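Local structure of metallo-beta-lactamase domain-containing protein (Enterococcus faecalis, 2AZ4) at residues A[111-116]-A[147-152]; A[159-164]-A[174-179]. The protein is of unknown function but carries a two-zinc metallo-beta-lactamase fold and is probably a metal-dependent hydrolase, perhaps an RNA-binding exonuclease. One frame throughout, in Å; residues are numbered along the deposited sequence.

Contact 1: A[111-116]-A[147-152]; sequences YTLKET and LNKNDV
Strand 110-113 ends beside Leu147, the last residue of edge strand 145-147, and the two run parallel. Leu147 is gripped through both of its backbone polar atoms: its N donates to Thr112 O (2.9 Å), and its O receives Lys114 N at 2.9 Å on a lone pair in the carbonyl plane, the N-H...O angle nearly straight at 166°. Leu113, bridged to Leu147 between these bonds, occupies the N-cap position of helix 114-123 and sends CD2 against Asn148 O, 3.4 Å away. From CB to tip, the Lys114 side chain arches over the same carbonyl. CB lies near Leu147 O, and CG, in the crowded position between backbone N and carbonyl carbon (chi1 69°), stays near the same oxygen; CD and CE continue extended past the end of the Asn148 side chain, and the bend at chi4 turns NZ onto a water at 2.7 Å. That water donates to Leu147 O and Glu115 OE1, while NZ also forms a long, weak salt bridge with Glu115 OE2. Further back along the strand, Leu147 CD1 meets Tyr111 CD1 obliquely at 3.9 Å, with Ile153 touching both residues. Thr112 OG1 bonds to Leu90 O. Beyond Leu147, a type II turn over Asn148 to Asp151 leaves the sheet. Such a parallel edge pair, with a helix starting directly from the inner strand, is part of the alpha-beta/beta-alpha sandwich of the metallo-beta-lactamase fold.

Contact 2: A[159-164]-A[174-179]; sequences SVEIVP and ALLIRT
Strands 159-164 and 174-179 pair as a regular antiparallel hairpin ladder, their axes 4.6 Å apart and their directions at 162°. Three hydrogen-bonded pairs, Ser159 with Arg178, Glu161 with Leu176 and Val163 with Ala174, contribute two backbone bonds each. All six are short and nearly straight, as in Arg178 N to Ser159 O at 2.7 Å and Glu161 N to Leu176 O at 2.8 Å. On the face of Val160, Ile162, Leu175 and Ile177, the bump is Leu175: its CG stands beside its backbone N (chi1 -52°), and CD2 reaches across into the notch between Ile162 CG1 and Val160 CG1, 4.2 Å from each. Val160 CG1, anti to its backbone N, in turn lies between Leu175 and Ile177 CG1. Ile32 and Phe34 of strand 30-34 pack on this face. On the other face Leu176 is the knob. Its CB lies beside Glu161 CB, the two side chains rising alongside each other, while CG leans obliquely against Val163 CG2 at 4.0 Å and CD1 comes up between that methyl and Glu161 OE1. Phe203 of helix 197-207 touches Val163 and Ala174. Toward Arg178 this face turns polar: one water joins Ser159 OG to Leu176 O, and a second accepts from Arg178 NE at 2.8 Å and donates to Glu161 OE1. Glu161 OE2 forms a salt bridge with Lys206, and the Arg178 guanidinium makes a cation-pi contact with Phe183. The chemistry is thus two-sided: an apolar face packed against strand 30-34 of the opposing sheet, and a face apolar where Phe203 packs but charged and hydrated around Glu161 and Arg178, where Glu161, salt-bridged to Lys206 and joined to Arg178 through water, probably stays ionised.

Overall arrangement
Contact 1 closes before contact 2 opens along the chain, and their centres lie 11 Å apart on the same side of the chain's centre. Contact 1 sits at the edge of the sheet that runs from strand 145-147 to 426-428; contact 2 belongs to the second sheet, starting at strand 152-155. Segment 147-152, with its turn, carries the chain from one sheet to the other and touches strand 158-164 directly: Asn150 N to Ile162 O (2.8 Å) and Ile162 N to Asp151 O (3.0 Å) are probable hydrogen bonds. Through these bonds this segment of contact 1 joins the two sheets of the sandwich near the zinc site, with Thr112 and Ala174 each about 12 Å, side chain to metal, from a zinc ion.

Contact 1: A[111-116]-A[147-152]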
ATOM      1  N   TYR A 111     -15.393   2.507  -0.922  1.00 15.49           N
ATOM      2  CA  TYR A 111     -15.017   3.162  -2.175  1.00 16.26           C
ATOM      3  C   TYR A 111     -13.516   3.150  -2.317  1.00 16.28           C
ATOM      4  O   TYR A 111     -12.778   3.378  -1.360  1.00 16.25           O
ATOM      5  CB  TYR A 111     -15.509   4.625  -2.249  1.00 15.93           C
ATOM      6  CG  TYR A 111     -17.011   4.797  -2.281  1.00 16.70           C
ATOM      7  CD1 TYR A 111     -17.731   4.645  -3.479  1.00 18.03           C
ATOM      8  CD2 TYR A 111     -17.713   5.088  -1.124  1.00 17.92           C
ATOM      9  CE1 TYR A 111     -19.086   4.789  -3.516  1.00 14.96           C
ATOM     10  CE2 TYR A 111     -19.074   5.239  -1.135  1.00 16.43           C
ATOM     11  CZ  TYR A 111     -19.756   5.095  -2.332  1.00 18.40           C
ATOM     12  OH  TYR A 111     -21.095   5.239  -2.344  1.00 15.80           O
ATOM     13  N   THR A 112     -13.054   2.909  -3.528  1.00 15.81           N
ATOM     14  CA  THR A 112     -11.638   2.924  -3.773  1.00 15.52           C
ATOM     15  C   THR A 112     -11.444   3.074  -5.277  1.00 16.29           C
ATOM     16  O   THR A 112     -12.401   2.933  -6.013  1.00 16.33           O
ATOM     17  CB  THR A 112     -10.937   1.658  -3.186  1.00 15.45           C
ATOM     18  OG1 THR A 112      -9.532   1.904  -3.114  1.00 15.04           O
ATOM     19  CG2 THR A 112     -11.206   0.396  -4.017  1.00 14.76           C
ATOM     20  N   LEU A 113     -10.241   3.395  -5.745  1.00 15.84           N
ATOM     21  CA  LEU A 113     -10.076   3.369  -7.189  1.00 16.49           C
ATOM     22  C   LEU A 113     -10.165   1.914  -7.655  1.00 17.21           C
ATOM     23  O   LEU A 113      -9.737   0.999  -6.944  1.00 16.66           O
ATOM     24  CB  LEU A 113      -8.778   4.025  -7.649  1.00 16.13           C
ATOM     25  CG  LEU A 113      -8.700   5.561  -7.489  1.00 16.95           C
ATOM     26  CD1 LEU A 113      -7.361   6.043  -7.943  1.00 15.08           C
ATOM     27  CD2 LEU A 113      -9.826   6.331  -8.240  1.00 17.93           C
ATOM     28  N   LYS A 114     -10.733   1.705  -8.839  1.00 17.25           N
ATOM     29  CA  LYS A 114     -10.931   0.355  -9.375  1.00 17.72           C
ATOM     30  C   LYS A 114      -9.668  -0.524  -9.399  1.00 17.24           C
ATOM     31  O   LYS A 114      -9.767  -1.727  -9.155  1.00 17.58           O
ATOM     32  CB  LYS A 114     -11.643   0.390 -10.748  1.00 17.76           C
ATOM     33  CG  LYS A 114     -10.827   0.948 -11.886  1.00 18.45           C
ATOM     34  CD  LYS A 114     -11.695   1.179 -13.140  1.00 19.17           C
ATOM     35  CE  LYS A 114     -10.903   1.852 -14.274  1.00 18.27           C
ATOM     36  NZ  LYS A 114     -10.558   3.288 -13.943  1.00 18.68           N
ATOM     37  N   GLU A 115      -8.500   0.065  -9.645  1.00 16.79           N
ATOM     38  CA  GLU A 115      -7.245  -0.682  -9.658  1.00 17.18           C
ATOM     39  C   GLU A 115      -6.866  -1.218  -8.264  1.00 17.05           C
ATOM     40  O   GLU A 115      -6.397  -2.346  -8.134  1.00 16.37           O
ATOM     41  CB  GLU A 115      -6.096   0.165 -10.238  1.00 17.83           C
ATOM     42  CG  GLU A 115      -6.350   0.603 -11.701  1.00 20.60           C
ATOM     43  CD  GLU A 115      -7.191   1.871 -11.819  1.00 23.00           C
ATOM     44  OE1 GLU A 115      -7.621   2.433 -10.773  1.00 22.06           O
ATOM     45  OE2 GLU A 115      -7.438   2.304 -12.970  1.00 23.66           O
ATOM     46  N   THR A 116      -7.085  -0.408  -7.229  1.00 15.69           N
ATOM     47  CA  THR A 116      -6.898  -0.869  -5.856  1.00 15.69           C
ATOM     48  C   THR A 116      -7.751  -2.110  -5.559  1.00 15.76           C
ATOM     49  O   THR A 116      -7.294  -3.063  -4.897  1.00 14.17           O
ATOM     50  CB  THR A 116      -7.234   0.250  -4.854  1.00 15.46           C
ATOM     51  OG1 THR A 116      -6.219   1.273  -4.935  1.00 16.07           O
ATOM     52  CG2 THR A 116      -7.287  -0.320  -3.416  1.00 16.53           C
ATOM     53  N   LEU A 147     -13.860   2.939  -8.480  1.00 14.33           N
ATOM     54  CA  LEU A 147     -14.090   4.257  -9.075  1.00 14.92           C
ATOM     55  C   LEU A 147     -12.973   4.627 -10.058  1.00 14.62           C
ATOM     56  O   LEU A 147     -11.925   3.987 -10.089  1.00 14.22           O
ATOM     57  CB  LEU A 147     -14.146   5.334  -7.969  1.00 14.61           C
ATOM     58  CG  LEU A 147     -15.227   5.167  -6.902  1.00 15.18           C
ATOM     59  CD1 LEU A 147     -15.045   6.272  -5.839  1.00 14.83           C
ATOM     60  CD2 LEU A 147     -16.658   5.197  -7.545  1.00 12.69           C
ATOM     61  N   ASN A 148     -13.240   5.646 -10.865  1.00 15.62           N
ATOM     62  CA  ASN A 148     -12.314   6.183 -11.828  1.00 16.68           C
ATOM     63  C   ASN A 148     -11.570   7.364 -11.221  1.00 16.73           C
ATOM     64  O   ASN A 148     -12.001   7.958 -10.240  1.00 17.18           O
ATOM     65  CB  ASN A 148     -13.078   6.631 -13.100  1.00 16.89           C
ATOM     66  CG  ASN A 148     -13.855   5.496 -13.743  1.00 18.26           C
ATOM     67  OD1 ASN A 148     -15.065   5.603 -13.991  1.00 22.17           O
ATOM     68  ND2 ASN A 148     -13.168   4.408 -14.020  1.00 16.43           N
ATOM     69  N   LYS A 149     -10.441   7.711 -11.796  1.00 17.47           N
ATOM     70  CA  LYS A 149      -9.702   8.845 -11.287  1.00 18.58           C
ATOM     71  C   LYS A 149     -10.557  10.122 -11.239  1.00 19.24           C
ATOM     72  O   LYS A 149     -11.334  10.420 -12.163  1.00 18.95           O
ATOM     73  CB  LYS A 149      -8.440   9.039 -12.114  1.00 18.63           C
ATOM     74  CG  LYS A 149      -7.490   7.845 -12.014  1.00 20.24           C
ATOM     75  CD  LYS A 149      -6.475   7.904 -13.146  1.00 24.42           C
ATOM     76  CE  LYS A 149      -5.222   7.147 -12.790  1.00 26.88           C
ATOM     77  NZ  LYS A 149      -4.335   7.142 -13.967  1.00 29.92           N
ATOM     78  N   ASN A 150     -10.409  10.846 -10.139  1.00 19.40           N
ATOM     79  CA  ASN A 150     -11.084  12.127  -9.893  1.00 20.28           C
ATOM     80  C   ASN A 150     -12.612  12.045  -9.775  1.00 20.56           C
ATOM     81  O   ASN A 150     -13.289  13.067  -9.888  1.00 20.78           O
ATOM     82  CB  ASN A 150     -10.667  13.190 -10.918  1.00 20.58           C
ATOM     83  CG  ASN A 150      -9.152  13.279 -11.096  1.00 21.76           C
ATOM     84  OD1 ASN A 150      -8.416  13.567 -10.162  1.00 24.90           O
ATOM     85  ND2 ASN A 150      -8.691  13.035 -12.302  1.00 23.84           N
ATOM     86  N   ASP A 151     -13.157  10.849  -9.535  1.00 20.74           N
ATOM     87  CA  ASP A 151     -14.611  10.726  -9.295  1.00 20.94           C
ATOM     88  C   ASP A 151     -14.961  11.413  -7.988  1.00 20.87           C
ATOM     89  O   ASP A 151     -14.140  11.431  -7.058  1.00 20.26           O
ATOM     90  CB  ASP A 151     -15.065   9.260  -9.207  1.00 21.20           C
ATOM     91  CG  ASP A 151     -15.157   8.567 -10.572  1.00 23.93           C
ATOM     92  OD1 ASP A 151     -15.136   9.243 -11.629  1.00 24.92           O
ATOM     93  OD2 ASP A 151     -15.269   7.320 -10.582  1.00 24.52           O
ATOM     94  N   VAL A 152     -16.178  11.964  -7.926  1.00 20.48           N
ATOM     95  CA  VAL A 152     -16.687  12.620  -6.750  1.00 20.93           C
ATOM     96  C   VAL A 152     -17.870  11.784  -6.226  1.00 20.59           C
ATOM     97  O   VAL A 152     -18.814  11.447  -6.969  1.00 19.62           O
ATOM     98  CB  VAL A 152     -17.120  14.098  -7.048  1.00 21.37           C
ATOM     99  CG1 VAL A 152     -17.732  14.776  -5.809  1.00 21.44           C
ATOM    100  CG2 VAL A 152     -15.933  14.916  -7.565  1.00 21.66           C
TER
HETATM  101  O   HOH W   1      -9.522   4.252 -11.627  1.00 21.27           O

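Contact 2: A[159-164]-A[174-179]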
ATOM      1  N   SER A 159     -18.833  15.856   0.185  1.00 23.76           N
ATOM      2  CA  SER A 159     -18.393  15.532  -1.162  1.00 24.13           C
ATOM      3  C   SER A 159     -16.922  15.089  -1.124  1.00 23.14           C
ATOM      4  O   SER A 159     -16.072  15.751  -0.517  1.00 23.00           O
ATOM      5  CB  SER A 159     -18.591  16.754  -2.059  1.00 24.74           C
ATOM      6  OG  SER A 159     -17.619  16.799  -3.083  1.00 28.04           O
ATOM      7  N   VAL A 160     -16.635  13.935  -1.717  1.00 22.09           N
ATOM      8  CA  VAL A 160     -15.294  13.355  -1.633  1.00 21.34           C
ATOM      9  C   VAL A 160     -14.801  13.111  -3.043  1.00 21.18           C
ATOM     10  O   VAL A 160     -15.436  12.380  -3.812  1.00 21.66           O
ATOM     11  CB  VAL A 160     -15.265  12.022  -0.831  1.00 21.47           C
ATOM     12  CG1 VAL A 160     -13.826  11.475  -0.703  1.00 20.21           C
ATOM     13  CG2 VAL A 160     -15.917  12.174   0.542  1.00 20.39           C
ATOM     14  N   GLU A 161     -13.689  13.738  -3.383  1.00 21.10           N
ATOM     15  CA  GLU A 161     -13.031  13.491  -4.652  1.00 21.03           C
ATOM     16  C   GLU A 161     -11.849  12.554  -4.445  1.00 20.28           C
ATOM     17  O   GLU A 161     -10.987  12.802  -3.584  1.00 19.69           O
ATOM     18  CB  GLU A 161     -12.547  14.786  -5.304  1.00 21.50           C
ATOM     19  CG  GLU A 161     -12.095  14.582  -6.782  1.00 22.04           C
ATOM     20  CD  GLU A 161     -11.753  15.886  -7.489  1.00 24.86           C
ATOM     21  OE1 GLU A 161     -12.196  16.946  -7.008  1.00 28.59           O
ATOM     22  OE2 GLU A 161     -11.049  15.849  -8.537  1.00 26.65           O
ATOM     23  N   ILE A 162     -11.802  11.483  -5.241  1.00 18.70           N
ATOM     24  CA  ILE A 162     -10.727  10.498  -5.123  1.00 17.97           C
ATOM     25  C   ILE A 162      -9.688  10.733  -6.217  1.00 16.84           C
ATOM     26  O   ILE A 162      -9.945  10.572  -7.407  1.00 16.90           O
ATOM     27  CB  ILE A 162     -11.273   9.046  -5.081  1.00 17.33           C
ATOM     28  CG1 ILE A 162     -10.150   8.044  -4.828  1.00 18.07           C
ATOM     29  CG2 ILE A 162     -12.079   8.720  -6.334  1.00 19.19           C
ATOM     30  CD1 ILE A 162     -10.642   6.720  -4.212  1.00 19.09           C
ATOM     31  N   VAL A 163      -8.500  11.111  -5.804  1.00 16.46           N
ATOM     32  CA  VAL A 163      -7.545  11.674  -6.743  1.00 15.75           C
ATOM     33  C   VAL A 163      -6.336  10.767  -6.752  1.00 16.00           C
ATOM     34  O   VAL A 163      -5.817  10.499  -5.687  1.00 17.18           O
ATOM     35  CB  VAL A 163      -7.111  13.097  -6.254  1.00 16.22           C
ATOM     36  CG1 VAL A 163      -6.032  13.688  -7.166  1.00 13.90           C
ATOM     37  CG2 VAL A 163      -8.342  14.058  -6.184  1.00 14.62           C
ATOM     38  N   PRO A 164      -5.859  10.344  -7.940  1.00 15.95           N
ATOM     39  CA  PRO A 164      -4.693   9.459  -8.047  1.00 16.37           C
ATOM     40  C   PRO A 164      -3.425  10.159  -7.596  1.00 17.02           C
ATOM     41  O   PRO A 164      -3.217  11.366  -7.861  1.00 17.42           O
ATOM     42  CB  PRO A 164      -4.623   9.136  -9.541  1.00 15.62           C
ATOM     43  CG  PRO A 164      -5.270  10.349 -10.205  1.00 15.18           C
ATOM     44  CD  PRO A 164      -6.403  10.679  -9.273  1.00 15.68           C
ATOM     45  N   ALA A 174      -5.516   9.964  -3.032  1.00 16.15           N
ATOM     46  CA  ALA A 174      -5.708  10.913  -1.943  1.00 16.41           C
ATOM     47  C   ALA A 174      -7.173  11.353  -1.989  1.00 16.76           C
ATOM     48  O   ALA A 174      -7.880  11.124  -2.993  1.00 16.87           O
ATOM     49  CB  ALA A 174      -4.786  12.115  -2.132  1.00 16.44           C
ATOM     50  N   LEU A 175      -7.656  11.950  -0.905  1.00 16.61           N
ATOM     51  CA  LEU A 175      -9.063  12.340  -0.855  1.00 17.03           C
ATOM     52  C   LEU A 175      -9.135  13.842  -0.677  1.00 17.74           C
ATOM     53  O   LEU A 175      -8.405  14.404   0.157  1.00 17.74           O
ATOM     54  CB  LEU A 175      -9.789  11.628   0.298  1.00 16.51           C
ATOM     55  CG  LEU A 175      -9.662  10.096   0.405  1.00 16.53           C
ATOM     56  CD1 LEU A 175     -10.422   9.631   1.627  1.00 18.80           C
ATOM     57  CD2 LEU A 175     -10.214   9.379  -0.872  1.00 17.34           C
ATOM     58  N   LEU A 176      -9.980  14.495  -1.479  1.00 17.80           N
ATOM     59  CA  LEU A 176     -10.288  15.897  -1.271  1.00 18.59           C
ATOM     60  C   LEU A 176     -11.714  15.920  -0.765  1.00 18.74           C
ATOM     61  O   LEU A 176     -12.632  15.477  -1.460  1.00 19.70           O
ATOM     62  CB  LEU A 176     -10.190  16.715  -2.558  1.00 18.75           C
ATOM     63  CG  LEU A 176      -8.884  16.780  -3.344  1.00 21.16           C
ATOM     64  CD1 LEU A 176      -9.115  17.733  -4.482  1.00 25.07           C
ATOM     65  CD2 LEU A 176      -7.765  17.263  -2.504  1.00 21.54           C
ATOM     66  N   ILE A 177     -11.889  16.438   0.440  1.00 18.65           N
ATOM     67  CA  ILE A 177     -13.166  16.330   1.151  1.00 19.60           C
ATOM     68  C   ILE A 177     -13.827  17.695   1.369  1.00 19.97           C
ATOM     69  O   ILE A 177     -13.229  18.580   1.958  1.00 19.61           O
ATOM     70  CB  ILE A 177     -12.946  15.593   2.500  1.00 18.79           C
ATOM     71  CG1 ILE A 177     -12.407  14.182   2.241  1.00 19.09           C
ATOM     72  CG2 ILE A 177     -14.257  15.522   3.344  1.00 20.08           C
ATOM     73  CD1 ILE A 177     -11.439  13.675   3.340  1.00 18.48           C
ATOM     74  N   ARG A 178     -15.057  17.861   0.896  1.00 20.91           N
ATOM     75  CA  ARG A 178     -15.743  19.121   1.111  1.00 22.27           C
ATOM     76  C   ARG A 178     -17.073  18.954   1.830  1.00 22.95           C
ATOM     77  O   ARG A 178     -17.849  18.049   1.509  1.00 22.26           O
ATOM     78  CB  ARG A 178     -15.929  19.875  -0.213  1.00 22.29           C
ATOM     79  CG  ARG A 178     -14.608  20.398  -0.753  1.00 24.87           C
ATOM     80  CD  ARG A 178     -14.831  21.103  -2.058  1.00 30.96           C
ATOM     81  NE  ARG A 178     -13.803  20.780  -3.041  1.00 34.91           N
ATOM     82  CZ  ARG A 178     -12.741  21.534  -3.310  1.00 35.08           C
ATOM     83  NH1 ARG A 178     -12.533  22.671  -2.657  1.00 34.47           N
ATOM     84  NH2 ARG A 178     -11.881  21.133  -4.237  1.00 34.52           N
ATOM     85  N   THR A 179     -17.288  19.803   2.835  1.00 23.21           N
ATOM     86  CA  THR A 179     -18.626  20.101   3.363  1.00 24.67           C
ATOM     87  C   THR A 179     -18.933  21.545   2.932  1.00 25.63           C
ATOM     88  O   THR A 179     -18.033  22.235   2.426  1.00 25.64           O
ATOM     89  CB  THR A 179     -18.677  19.954   4.887  1.00 24.77           C
ATOM     90  OG1 THR A 179     -17.781  20.891   5.499  1.00 25.91           O
ATOM     91  CG2 THR A 179     -18.252  18.549   5.302  1.00 24.66           C
TER
HETATM   92  O   HOH W   2     -14.798  17.228  -2.824  1.00 32.09           O
HETATM   93  O   HOH W   3     -12.801  18.457  -4.203  1.00 39.20           O